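Local coordinates for mandelate racemase/muconate lactonizing protein (Alicyclobacillus acidocaldarius LAA1, PDB 3QLD) that belongs to the mandelate racemase/muconate lactonizing branch of the enolase superfamily, pairing an N-terminal capping domain with a TIM-barrel-like domain, its specific function being unassigned, at residues Thr55-Glu59 with Asp246-Arg250; Trp229-Ala233 with Leu257-Ala263; Leu235-Leu239 with Gly262-Val266; Val252-Lys256 with Arg282-Ala287. The contacts are given in a common frame with arbitrary orientation. Residue numbers count along the deposited sequence, not the author numbering.

Interaction 1. Residues Thr55-Glu59 with Asp246-Arg250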
loop_
_atom_site.group_PDB
_atom_site.type_symbol
_atom_site.label_atom_id
_atom_site.label_comp_id
_atom_site.label_asym_id
_atom_site.label_seq_id
_atom_site.Cartn_x
_atom_site.Cartn_y
_atom_site.Cartn_z
ATOM N N THR A 55 4.891 3.094 10.012
ATOM C CA THR A 55 3.887 3.647 10.958
ATOM C C THR A 55 3.210 4.909 10.431
ATOM O O THR A 55 2.143 5.318 10.914
ATOM C CB THR A 55 4.492 4.000 12.296
ATOM O OG1 THR A 55 5.558 4.910 12.095
ATOM C CG2 THR A 55 4.960 2.749 13.077
ATOM N N TYR A 56 3.784 5.527 9.423
ATOM C CA TYR A 56 3.089 6.610 8.722
ATOM C C TYR A 56 2.481 6.184 7.390
ATOM O O TYR A 56 1.291 6.421 7.130
ATOM C CB TYR A 56 4.076 7.768 8.583
ATOM C CG TYR A 56 3.789 8.821 7.519
ATOM C CD1 TYR A 56 2.725 9.744 7.637
ATOM C CD2 TYR A 56 4.609 8.946 6.429
ATOM C CE1 TYR A 56 2.479 10.744 6.658
ATOM C CE2 TYR A 56 4.352 9.934 5.423
ATOM C CZ TYR A 56 3.297 10.838 5.565
ATOM O OH TYR A 56 3.115 11.822 4.587
ATOM N N THR A 57 3.259 5.512 6.533
ATOM C CA THR A 57 2.670 4.760 5.453
ATOM C C THR A 57 3.238 3.321 5.445
ATOM O O THR A 57 3.986 2.966 6.326
ATOM C CB THR A 57 2.879 5.372 4.059
ATOM O OG1 THR A 57 4.262 5.275 3.719
ATOM C CG2 THR A 57 2.436 6.891 4.016
ATOM N N GLU A 58 2.889 2.560 4.413
ATOM C CA GLU A 58 3.200 1.111 4.374
ATOM C C GLU A 58 4.654 0.877 3.956
ATOM O O GLU A 58 5.176 -0.214 4.171
ATOM C CB GLU A 58 2.236 0.359 3.455
ATOM C CG GLU A 58 2.417 0.647 1.929
ATOM C CD GLU A 58 1.902 2.028 1.475
ATOM O OE1 GLU A 58 1.160 2.728 2.235
ATOM O OE2 GLU A 58 2.232 2.389 0.324
ATOM N N GLU A 59 5.299 1.907 3.393
ATOM C CA GLU A 59 6.736 1.799 2.979
ATOM C C GLU A 59 7.683 2.093 4.147
ATOM O O GLU A 59 7.410 2.933 5.001
ATOM C CB GLU A 59 6.992 2.718 1.719
ATOM C CG GLU A 59 6.148 2.282 0.457
ATOM C CD GLU A 59 6.475 3.229 -0.703
ATOM O OE1 GLU A 59 7.517 2.975 -1.335
ATOM O OE2 GLU A 59 5.780 4.241 -0.870
ATOM N N ASP A 246 -3.082 14.166 4.964
ATOM C CA ASP A 246 -1.672 13.906 4.596
ATOM C C ASP A 246 -1.723 12.428 4.113
ATOM O O ASP A 246 -1.936 12.215 2.924
ATOM C CB ASP A 246 -0.773 14.192 5.812
ATOM C CG ASP A 246 0.665 13.723 5.675
ATOM O OD1 ASP A 246 1.081 13.283 4.614
ATOM O OD2 ASP A 246 1.375 13.802 6.688
ATOM N N GLU A 247 -1.591 11.480 5.023
ATOM C CA GLU A 247 -1.346 10.052 4.637
ATOM C C GLU A 247 -2.599 9.384 4.080
ATOM O O GLU A 247 -2.517 8.421 3.301
ATOM C CB GLU A 247 -0.621 9.244 5.760
ATOM C CG GLU A 247 -1.488 8.948 6.963
ATOM C CD GLU A 247 -1.364 10.040 8.049
ATOM O OE1 GLU A 247 -1.698 9.698 9.190
ATOM O OE2 GLU A 247 -0.911 11.207 7.779
ATOM N N SER A 248 -3.759 9.975 4.381
ATOM C CA SER A 248 -5.014 9.494 3.786
ATOM C C SER A 248 -5.144 9.709 2.315
ATOM O O SER A 248 -6.110 9.211 1.739
ATOM C CB SER A 248 -6.231 10.128 4.475
ATOM O OG SER A 248 -6.372 9.645 5.791
ATOM N N VAL A 249 -4.264 10.533 1.735
ATOM C CA VAL A 249 -4.248 10.765 0.326
ATOM C C VAL A 249 -2.855 10.399 -0.285
ATOM O O VAL A 249 -1.907 11.194 -0.265
ATOM C CB VAL A 249 -4.567 12.206 0.008
ATOM C CG1 VAL A 249 -4.292 12.440 -1.488
ATOM C CG2 VAL A 249 -6.126 12.518 0.354
ATOM N N ARG A 250 -2.797 9.219 -0.879
ATOM C CA ARG A 250 -1.544 8.658 -1.413
ATOM C C ARG A 250 -1.455 8.719 -2.926
ATOM O O ARG A 250 -0.447 8.286 -3.475
ATOM C CB ARG A 250 -1.414 7.159 -1.048
ATOM C CG ARG A 250 -1.792 6.716 0.348
ATOM C CD ARG A 250 -0.640 6.994 1.332
ATOM N NE ARG A 250 -0.561 6.211 2.594
ATOM C CZ ARG A 250 -1.549 5.663 3.339
ATOM N NH1 ARG A 250 -2.846 5.721 2.996
ATOM N NH2 ARG A 250 -1.218 5.035 4.484
#
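This is a mainly polar loop-to-loop contact between the two domains: Thr55-Glu59 precedes helix 61-80 in the N-terminal domain, and Asp246-Arg250 follows barrel strand 243-245. Its one direct hydrogen bond is short, Tyr56 OH donating to Asp246 OD1 at 2.5 Å; Asp246 also forms salt bridges to Lys270 and Arg273. Beside it, Tyr56 CE1 lies 3.6 Å from Glu247 CB, so the ring carbon touches the aliphatic root of that side chain. The segment 246-250 starts with a type I beta turn, closed by Val249 N to Asp246 O at 3.1 Å. In the enolase superfamily, loops of the N-terminal domain cap the C-terminal ends of the barrel strands, and this pairing has that placement. Thr57 CG2 meets the edge of the Arg250 guanidinium, 3.4 Å from NE. Arg250 NE and Glu58 OE1 form a long salt bridge, 3.9 Å; the oxygen lies well out of the guanidinium plane, so only the charges attract, while Glu226 pairs with Arg250 NH1. Arg102 of the second subunit hydrogen-bonds Tyr56 O.

Interaction 2. Residues Trp229-Ala233 with Leu257-Ala263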
loop_
_atom_site.group_PDB
_atom_site.type_symbol
_atom_site.label_atom_id
_atom_site.label_comp_id
_atom_site.label_asym_id
_atom_site.label_seq_id
_atom_site.Cartn_x
_atom_site.Cartn_y
_atom_site.Cartn_z
ATOM N N TRP A 229 -14.386 6.611 4.879
ATOM C CA TRP A 229 -14.466 7.769 4.067
ATOM C C TRP A 229 -15.743 8.543 4.360
ATOM O O TRP A 229 -15.759 9.782 4.319
ATOM C CB TRP A 229 -14.454 7.326 2.615
ATOM C CG TRP A 229 -13.102 7.031 2.061
ATOM C CD1 TRP A 229 -12.611 5.802 1.676
ATOM C CD2 TRP A 229 -12.041 7.972 1.847
ATOM N NE1 TRP A 229 -11.311 5.938 1.207
ATOM C CE2 TRP A 229 -10.941 7.254 1.299
ATOM C CE3 TRP A 229 -11.918 9.363 2.052
ATOM C CZ2 TRP A 229 -9.731 7.878 0.956
ATOM C CZ3 TRP A 229 -10.718 9.995 1.669
ATOM C CH2 TRP A 229 -9.641 9.248 1.145
ATOM N N PHE A 230 -16.821 7.819 4.691
ATOM C CA PHE A 230 -18.063 8.507 4.950
ATOM C C PHE A 230 -18.104 9.188 6.284
ATOM O O PHE A 230 -18.729 10.234 6.379
ATOM C CB PHE A 230 -19.288 7.621 4.695
ATOM C CG PHE A 230 -19.778 7.784 3.301
ATOM C CD1 PHE A 230 -19.491 6.841 2.340
ATOM C CD2 PHE A 230 -20.396 8.984 2.913
ATOM C CE1 PHE A 230 -19.899 7.039 1.025
ATOM C CE2 PHE A 230 -20.819 9.199 1.622
ATOM C CZ PHE A 230 -20.570 8.220 0.662
ATOM N N ASP A 231 -17.399 8.632 7.284
ATOM C CA ASP A 231 -17.243 9.306 8.592
ATOM C C ASP A 231 -16.508 10.615 8.375
ATOM O O ASP A 231 -16.841 11.633 8.988
ATOM C CB ASP A 231 -16.439 8.426 9.611
ATOM C CG ASP A 231 -17.299 7.179 10.145
ATOM O OD1 ASP A 231 -18.509 7.123 9.898
ATOM O OD2 ASP A 231 -16.756 6.323 10.851
ATOM N N LEU A 232 -15.482 10.578 7.541
ATOM C CA LEU A 232 -14.737 11.792 7.232
ATOM C C LEU A 232 -15.608 12.874 6.507
ATOM O O LEU A 232 -15.560 14.095 6.798
ATOM C CB LEU A 232 -13.499 11.441 6.462
ATOM C CG LEU A 232 -12.527 12.633 6.390
ATOM C CD1 LEU A 232 -12.043 13.048 7.844
ATOM C CD2 LEU A 232 -11.360 12.219 5.548
ATOM N N ALA A 233 -16.353 12.422 5.506
ATOM C CA ALA A 233 -17.228 13.300 4.747
ATOM C C ALA A 233 -18.225 13.960 5.661
ATOM O O ALA A 233 -18.484 15.188 5.554
ATOM C CB ALA A 233 -17.969 12.498 3.635
ATOM N N LEU A 257 -11.434 11.218 -5.050
ATOM C CA LEU A 257 -12.479 10.685 -4.191
ATOM C C LEU A 257 -12.692 11.659 -2.996
ATOM O O LEU A 257 -13.839 11.960 -2.606
ATOM C CB LEU A 257 -12.084 9.277 -3.681
ATOM C CG LEU A 257 -13.024 8.735 -2.580
ATOM C CD1 LEU A 257 -14.501 8.526 -3.107
ATOM C CD2 LEU A 257 -12.493 7.486 -1.920
ATOM N N THR A 258 -11.588 12.119 -2.398
ATOM C CA THR A 258 -11.670 13.142 -1.312
ATOM C C THR A 258 -12.524 14.328 -1.683
ATOM O O THR A 258 -13.457 14.701 -0.947
ATOM C CB THR A 258 -10.266 13.636 -0.918
ATOM O OG1 THR A 258 -9.570 12.535 -0.374
ATOM C CG2 THR A 258 -10.350 14.706 0.170
ATOM N N ALA A 259 -12.217 14.874 -2.858
ATOM C CA ALA A 259 -12.907 16.033 -3.396
ATOM C C ALA A 259 -14.373 15.705 -3.696
ATOM O O ALA A 259 -15.245 16.518 -3.443
ATOM C CB ALA A 259 -12.186 16.517 -4.639
ATOM N N ARG A 260 -14.644 14.499 -4.201
ATOM C CA ARG A 260 -15.992 14.096 -4.555
ATOM C C ARG A 260 -16.863 13.961 -3.294
ATOM O O ARG A 260 -18.054 14.343 -3.295
ATOM C CB ARG A 260 -15.970 12.799 -5.394
ATOM C CG ARG A 260 -17.336 12.328 -5.879
ATOM C CD ARG A 260 -17.889 13.172 -7.018
ATOM N NE ARG A 260 -19.196 12.668 -7.415
ATOM C CZ ARG A 260 -19.442 11.961 -8.535
ATOM N NH1 ARG A 260 -18.470 11.687 -9.398
ATOM N NH2 ARG A 260 -20.685 11.545 -8.812
ATOM N N LEU A 261 -16.232 13.487 -2.202
ATOM C CA LEU A 261 -16.916 13.248 -0.946
ATOM C C LEU A 261 -17.065 14.519 -0.123
ATOM O O LEU A 261 -17.882 14.537 0.775
ATOM C CB LEU A 261 -16.165 12.208 -0.113
ATOM C CG LEU A 261 -16.327 10.753 -0.528
ATOM C CD1 LEU A 261 -15.339 9.972 0.308
ATOM C CD2 LEU A 261 -17.771 10.210 -0.408
ATOM N N GLY A 262 -16.287 15.561 -0.452
ATOM C CA GLY A 262 -16.219 16.783 0.376
ATOM C C GLY A 262 -15.570 16.381 1.706
ATOM O O GLY A 262 -15.995 16.836 2.769
ATOM N N ALA A 263 -14.604 15.465 1.650
ATOM C CA ALA A 263 -14.074 14.886 2.881
ATOM C C ALA A 263 -12.972 15.770 3.465
ATOM O O ALA A 263 -12.549 15.573 4.642
ATOM C CB ALA A 263 -13.487 13.509 2.625
#
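Two aromatic residues adjacent in sequence each receive a leucine methyl over a ring face. Leu257 CD2 stands 3.6 Å from the centroid of the Trp229 five-membered ring, 12° off its normal, and Leu261 CD2 is 4.0 Å from the Phe230 ring centroid at 29°; both are CH-pi contacts. The leucines are four residues apart, one helical turn, and both CA-to-CB bonds point toward 229-233. The axes of segments 229-233 and 257-261 approach to 10.3 Å and cross at -49°. These neighbouring helices follow successive strands, 220-221 and 243-245, in the beta-alpha repeat of the TIM-barrel-like domain. Helix 252-261 ends in a Schellman motif: Gly262, with phi of 66°, is the C-prime residue, Ala263 N bonds Thr258 O at 2.9 Å, and Gly262 N to Ala259 O is weak at 3.3 Å. The turn brings Ala263 CA within 4.0 Å of Ala233 CA and puts Ala263 CB 3.8 Å from Leu232 CD2. On the second subunit, Arg253 makes a cation-pi contact with Trp229 and Leu257 packs on it.

Interaction 3. Residues Leu235-Leu239 with Gly262-Val266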
loop_
_atom_site.group_PDB
_atom_site.type_symbol
_atom_site.label_atom_id
_atom_site.label_comp_id
_atom_site.label_asym_id
_atom_site.label_seq_id
_atom_site.Cartn_x
_atom_site.Cartn_y
_atom_site.Cartn_z
ATOM N N LEU A 235 -17.880 14.364 8.923
ATOM C CA LEU A 235 -17.238 15.292 9.848
ATOM C C LEU A 235 -16.920 16.606 9.141
ATOM O O LEU A 235 -17.168 17.668 9.683
ATOM C CB LEU A 235 -15.974 14.639 10.450
ATOM C CG LEU A 235 -15.142 15.589 11.324
ATOM C CD1 LEU A 235 -15.877 15.877 12.656
ATOM C CD2 LEU A 235 -13.769 14.905 11.615
ATOM N N GLN A 236 -16.338 16.560 7.949
ATOM C CA GLN A 236 -15.980 17.825 7.243
ATOM C C GLN A 236 -17.206 18.667 6.963
ATOM O O GLN A 236 -17.185 19.916 7.163
ATOM C CB GLN A 236 -15.216 17.568 5.952
ATOM C CG GLN A 236 -14.872 18.821 5.144
ATOM C CD GLN A 236 -13.911 19.819 5.868
ATOM O OE1 GLN A 236 -12.773 19.933 5.453
ATOM N NE2 GLN A 236 -14.386 20.537 6.927
ATOM N N ALA A 237 -18.330 17.990 6.631
ATOM C CA ALA A 237 -19.632 18.719 6.354
ATOM C C ALA A 237 -20.112 19.482 7.591
ATOM O O ALA A 237 -20.737 20.551 7.450
ATOM C CB ALA A 237 -20.748 17.746 5.868
ATOM N N SER A 238 -19.736 18.977 8.781
ATOM C CA SER A 238 -20.158 19.574 10.074
ATOM C C SER A 238 -19.211 20.661 10.641
ATOM O O SER A 238 -19.565 21.384 11.599
ATOM C CB SER A 238 -20.350 18.504 11.134
ATOM O OG SER A 238 -19.079 17.930 11.579
ATOM N N LEU A 239 -18.048 20.770 10.029
ATOM C CA LEU A 239 -16.975 21.678 10.479
ATOM C C LEU A 239 -16.803 22.849 9.535
ATOM O O LEU A 239 -16.687 22.722 8.283
ATOM C CB LEU A 239 -15.610 20.926 10.570
ATOM C CG LEU A 239 -15.443 19.883 11.681
ATOM C CD1 LEU A 239 -14.071 19.235 11.512
ATOM C CD2 LEU A 239 -15.540 20.506 13.066
ATOM N N GLY A 262 -16.287 15.561 -0.452
ATOM C CA GLY A 262 -16.219 16.783 0.376
ATOM C C GLY A 262 -15.570 16.381 1.706
ATOM O O GLY A 262 -15.995 16.836 2.769
ATOM N N ALA A 263 -14.604 15.465 1.650
ATOM C CA ALA A 263 -14.074 14.886 2.881
ATOM C C ALA A 263 -12.972 15.770 3.465
ATOM O O ALA A 263 -12.549 15.573 4.642
ATOM C CB ALA A 263 -13.487 13.509 2.625
ATOM N N ALA A 264 -12.412 16.644 2.613
ATOM C CA ALA A 264 -11.379 17.578 3.103
ATOM C C ALA A 264 -11.251 18.769 2.173
ATOM O O ALA A 264 -11.657 18.726 0.992
ATOM C CB ALA A 264 -9.990 16.895 3.279
ATOM N N ARG A 265 -10.606 19.794 2.692
ATOM C CA ARG A 265 -10.439 21.028 1.926
ATOM C C ARG A 265 -8.989 21.476 1.749
ATOM O O ARG A 265 -8.760 22.451 1.030
ATOM C CB ARG A 265 -11.299 22.182 2.520
ATOM C CG ARG A 265 -12.760 21.871 2.472
ATOM C CD ARG A 265 -13.616 23.122 2.619
ATOM N NE ARG A 265 -13.772 23.606 3.988
ATOM C CZ ARG A 265 -14.792 23.238 4.763
ATOM N NH1 ARG A 265 -14.924 23.715 5.998
ATOM N NH2 ARG A 265 -15.683 22.376 4.273
ATOM N N VAL A 266 -8.034 20.818 2.422
ATOM C CA VAL A 266 -6.619 21.151 2.341
ATOM C C VAL A 266 -5.782 19.886 2.174
ATOM O O VAL A 266 -6.096 18.880 2.821
ATOM C CB VAL A 266 -6.174 21.906 3.621
ATOM C CG1 VAL A 266 -4.650 22.145 3.674
ATOM C CG2 VAL A 266 -6.872 23.262 3.669
HETATM O O HOH W 1 -18.465 22.441 6.167
#
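A Schellman motif with Gly262 as C-prime residue ends helix 252-261, and the loop leaving it toward strand 266-269 packs on the C-terminal turn of helix 229-238 within the TIM-barrel-like domain. Gln236 points its CA-to-CB bond toward the loop, and its CG comes 3.3 Å from Gly262 O while CB lies 3.6 Å from Ala263 O. Its amide is held by the connection and the strand it leads into: OE1 accepts from Val243 N, NE2 donates to Thr241 O, which ties the helix to the start of the next barrel strand. Gln236 OE1 also sits 3.6 Å from Ala264 CA. Over one face of the Arg265 guanidinium lies Gln236 NE2, 3.4 Å from NH1; both are donors, so the two are in contact without a hydrogen bond. The direct polar link is in the guanidinium plane: Arg265 NH1 donates to Leu239 O at 3.1 Å with an N-H...O angle of 157°. Water 1 lies 2.8 Å from Leu239 O and accepts a weak bond from Arg265 NH2 at 3.4 Å.

Interaction 4. Residues Val252-Lys256 with Arg282-Ala287. With SO4 (sulfate ion), chain C.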
loop_
_atom_site.group_PDB
_atom_site.type_symbol
_atom_site.label_atom_id
_atom_site.label_comp_id
_atom_site.label_asym_id
_atom_site.label_seq_id
_atom_site.Cartn_x
_atom_site.Cartn_y
_atom_site.Cartn_z
ATOM N N VAL A 252 -3.392 10.545 -6.793
ATOM C CA VAL A 252 -4.333 11.475 -7.449
ATOM C C VAL A 252 -5.773 10.936 -7.472
ATOM O O VAL A 252 -6.707 11.694 -7.292
ATOM C CB VAL A 252 -3.839 11.912 -8.871
ATOM C CG1 VAL A 252 -4.695 13.057 -9.458
ATOM C CG2 VAL A 252 -2.388 12.401 -8.796
ATOM N N ARG A 253 -5.972 9.628 -7.650
ATOM C CA ARG A 253 -7.337 9.065 -7.573
ATOM C C ARG A 253 -7.978 9.177 -6.160
ATOM O O ARG A 253 -9.177 9.411 -6.039
ATOM C CB ARG A 253 -7.362 7.606 -8.012
ATOM C CG ARG A 253 -7.257 7.435 -9.552
ATOM C CD ARG A 253 -6.816 6.003 -9.940
ATOM N NE ARG A 253 -5.452 5.772 -9.471
ATOM C CZ ARG A 253 -4.894 4.585 -9.230
ATOM N NH1 ARG A 253 -5.562 3.449 -9.406
ATOM N NH2 ARG A 253 -3.645 4.549 -8.796
ATOM N N GLU A 254 -7.187 8.984 -5.117
ATOM C CA GLU A 254 -7.704 9.163 -3.748
ATOM C C GLU A 254 -8.088 10.629 -3.499
ATOM O O GLU A 254 -9.009 10.930 -2.779
ATOM C CB GLU A 254 -6.670 8.734 -2.728
ATOM C CG GLU A 254 -6.912 7.301 -2.128
ATOM C CD GLU A 254 -5.971 7.012 -0.938
ATOM O OE1 GLU A 254 -4.734 7.140 -1.111
ATOM O OE2 GLU A 254 -6.474 6.663 0.170
ATOM N N LEU A 255 -7.318 11.527 -4.074
ATOM C CA LEU A 255 -7.602 12.966 -4.020
ATOM C C LEU A 255 -8.886 13.243 -4.760
ATOM O O LEU A 255 -9.689 13.996 -4.274
ATOM C CB LEU A 255 -6.468 13.797 -4.636
ATOM C CG LEU A 255 -6.679 15.347 -4.535
ATOM C CD1 LEU A 255 -6.716 15.804 -3.092
ATOM C CD2 LEU A 255 -5.538 16.062 -5.245
ATOM N N LYS A 256 -9.092 12.651 -5.939
ATOM C CA LYS A 256 -10.418 12.743 -6.633
ATOM C C LYS A 256 -11.607 12.322 -5.771
ATOM O O LYS A 256 -12.658 13.008 -5.746
ATOM C CB LYS A 256 -10.436 12.013 -8.013
ATOM C CG LYS A 256 -9.685 12.795 -9.062
ATOM C CD LYS A 256 -9.618 12.027 -10.442
ATOM C CE LYS A 256 -8.795 12.871 -11.434
ATOM N NZ LYS A 256 -8.805 12.367 -12.856
ATOM N N ARG A 282 0.031 16.767 -11.118
ATOM C CA ARG A 282 -1.341 16.240 -11.295
ATOM C C ARG A 282 -2.257 16.411 -10.091
ATOM O O ARG A 282 -3.436 16.753 -10.272
ATOM C CB ARG A 282 -1.382 14.795 -11.752
ATOM C CG ARG A 282 -0.812 14.601 -13.146
ATOM C CD ARG A 282 -0.924 13.193 -13.667
ATOM N NE ARG A 282 -0.061 12.258 -12.927
ATOM C CZ ARG A 282 -0.545 11.312 -12.130
ATOM N NH1 ARG A 282 0.275 10.498 -11.472
ATOM N NH2 ARG A 282 -1.867 11.164 -12.017
ATOM N N ALA A 283 -1.731 16.201 -8.878
ATOM C CA ALA A 283 -2.481 16.466 -7.643
ATOM C C ALA A 283 -2.855 17.933 -7.477
ATOM O O ALA A 283 -3.955 18.260 -6.991
ATOM C CB ALA A 283 -1.689 16.021 -6.374
ATOM N N LEU A 284 -1.938 18.835 -7.826
ATOM C CA LEU A 284 -2.238 20.249 -7.672
ATOM C C LEU A 284 -3.346 20.698 -8.667
ATOM O O LEU A 284 -4.148 21.562 -8.338
ATOM C CB LEU A 284 -0.980 21.093 -7.863
ATOM C CG LEU A 284 0.071 20.955 -6.770
ATOM C CD1 LEU A 284 1.229 21.953 -6.941
ATOM C CD2 LEU A 284 -0.560 21.084 -5.370
ATOM N N ASP A 285 -3.347 20.120 -9.862
ATOM C CA ASP A 285 -4.394 20.388 -10.870
ATOM C C ASP A 285 -5.729 20.057 -10.268
ATOM O O ASP A 285 -6.646 20.880 -10.282
ATOM C CB ASP A 285 -4.225 19.522 -12.133
ATOM C CG ASP A 285 -3.328 20.176 -13.144
ATOM O OD1 ASP A 285 -3.022 21.373 -12.957
ATOM O OD2 ASP A 285 -2.901 19.511 -14.126
ATOM N N VAL A 286 -5.834 18.830 -9.778
ATOM C CA VAL A 286 -7.092 18.339 -9.215
ATOM C C VAL A 286 -7.497 19.104 -7.959
ATOM O O VAL A 286 -8.705 19.382 -7.777
ATOM C CB VAL A 286 -7.081 16.793 -8.947
ATOM C CG1 VAL A 286 -8.390 16.327 -8.172
ATOM C CG2 VAL A 286 -6.969 16.002 -10.250
ATOM N N ALA A 287 -6.545 19.452 -7.086
ATOM C CA ALA A 287 -6.906 20.223 -5.868
ATOM C C ALA A 287 -7.419 21.651 -6.211
ATOM O O ALA A 287 -8.424 22.159 -5.624
ATOM C CB ALA A 287 -5.771 20.293 -4.898
HETATM S S SO4 C . -2.547 8.309 -9.700
HETATM O O1 SO4 C . -1.888 7.014 -9.855
HETATM O O2 SO4 C . -1.738 9.168 -8.842
HETATM O O3 SO4 C . -2.640 9.000 -10.983
HETATM O O4 SO4 C . -3.886 8.054 -9.159
#
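Segments 252-256 and 282-287 are helical and nearly parallel, their axes 9° apart in direction and 9.6 Å apart at closest approach. The nearest CA pairs are Val252 with Ala283 at 5.3 Å and Lys256 with Val286 at 7.0 Å, so the backbones are closer at the N-terminal end. Between them the packing is apolar: Val252 CG1 meets Val286 CG2 at 3.8 Å, and Leu255 CD2 reaches Ala283 CB at 4.0 Å, Val286 CB at 4.1 Å and Ala287 CB at 4.3 Å. Lys256 CE also touches Val286 CG2 at 3.8 Å. A sulfate ion, probably from the crystallisation liquor, sits at the N-terminal end of helix 252-261, where Val252 N bonds O2 and Arg253 N bonds O4, each at 3.0 Å. Arg253 NE adds 2.8 Å to O4, and Arg282 NH2 2.5 Å to O3, bridging the helices. Parallel neighbouring helices following successive parallel strands, 243-245 and 266-269, form part of the outer helical layer of a TIM-barrel-like domain.

Interactions 2, 3 and 4 join elements within the barrel domain, whereas interaction 1 spans the two domains. Helix 252-261 serves both interaction 4, by its first turns, and interaction 2, by its last; helix 229-238 is likewise divided between interactions 2 and 3, which share Gly262 and Ala263 and have centres 7 Å apart. Chemistry follows place: the helix-helix contacts 2 and 4 lack direct hydrogen bonds and rely on apolar packing, while contacts 1 and 3, where at least one whole side is loop, each have one. Interaction 3 is buried and untouched by the second subunit; the others are partly buried; 1 and 2 pack against it, and 4 reaches it only through long, weak ion pairs.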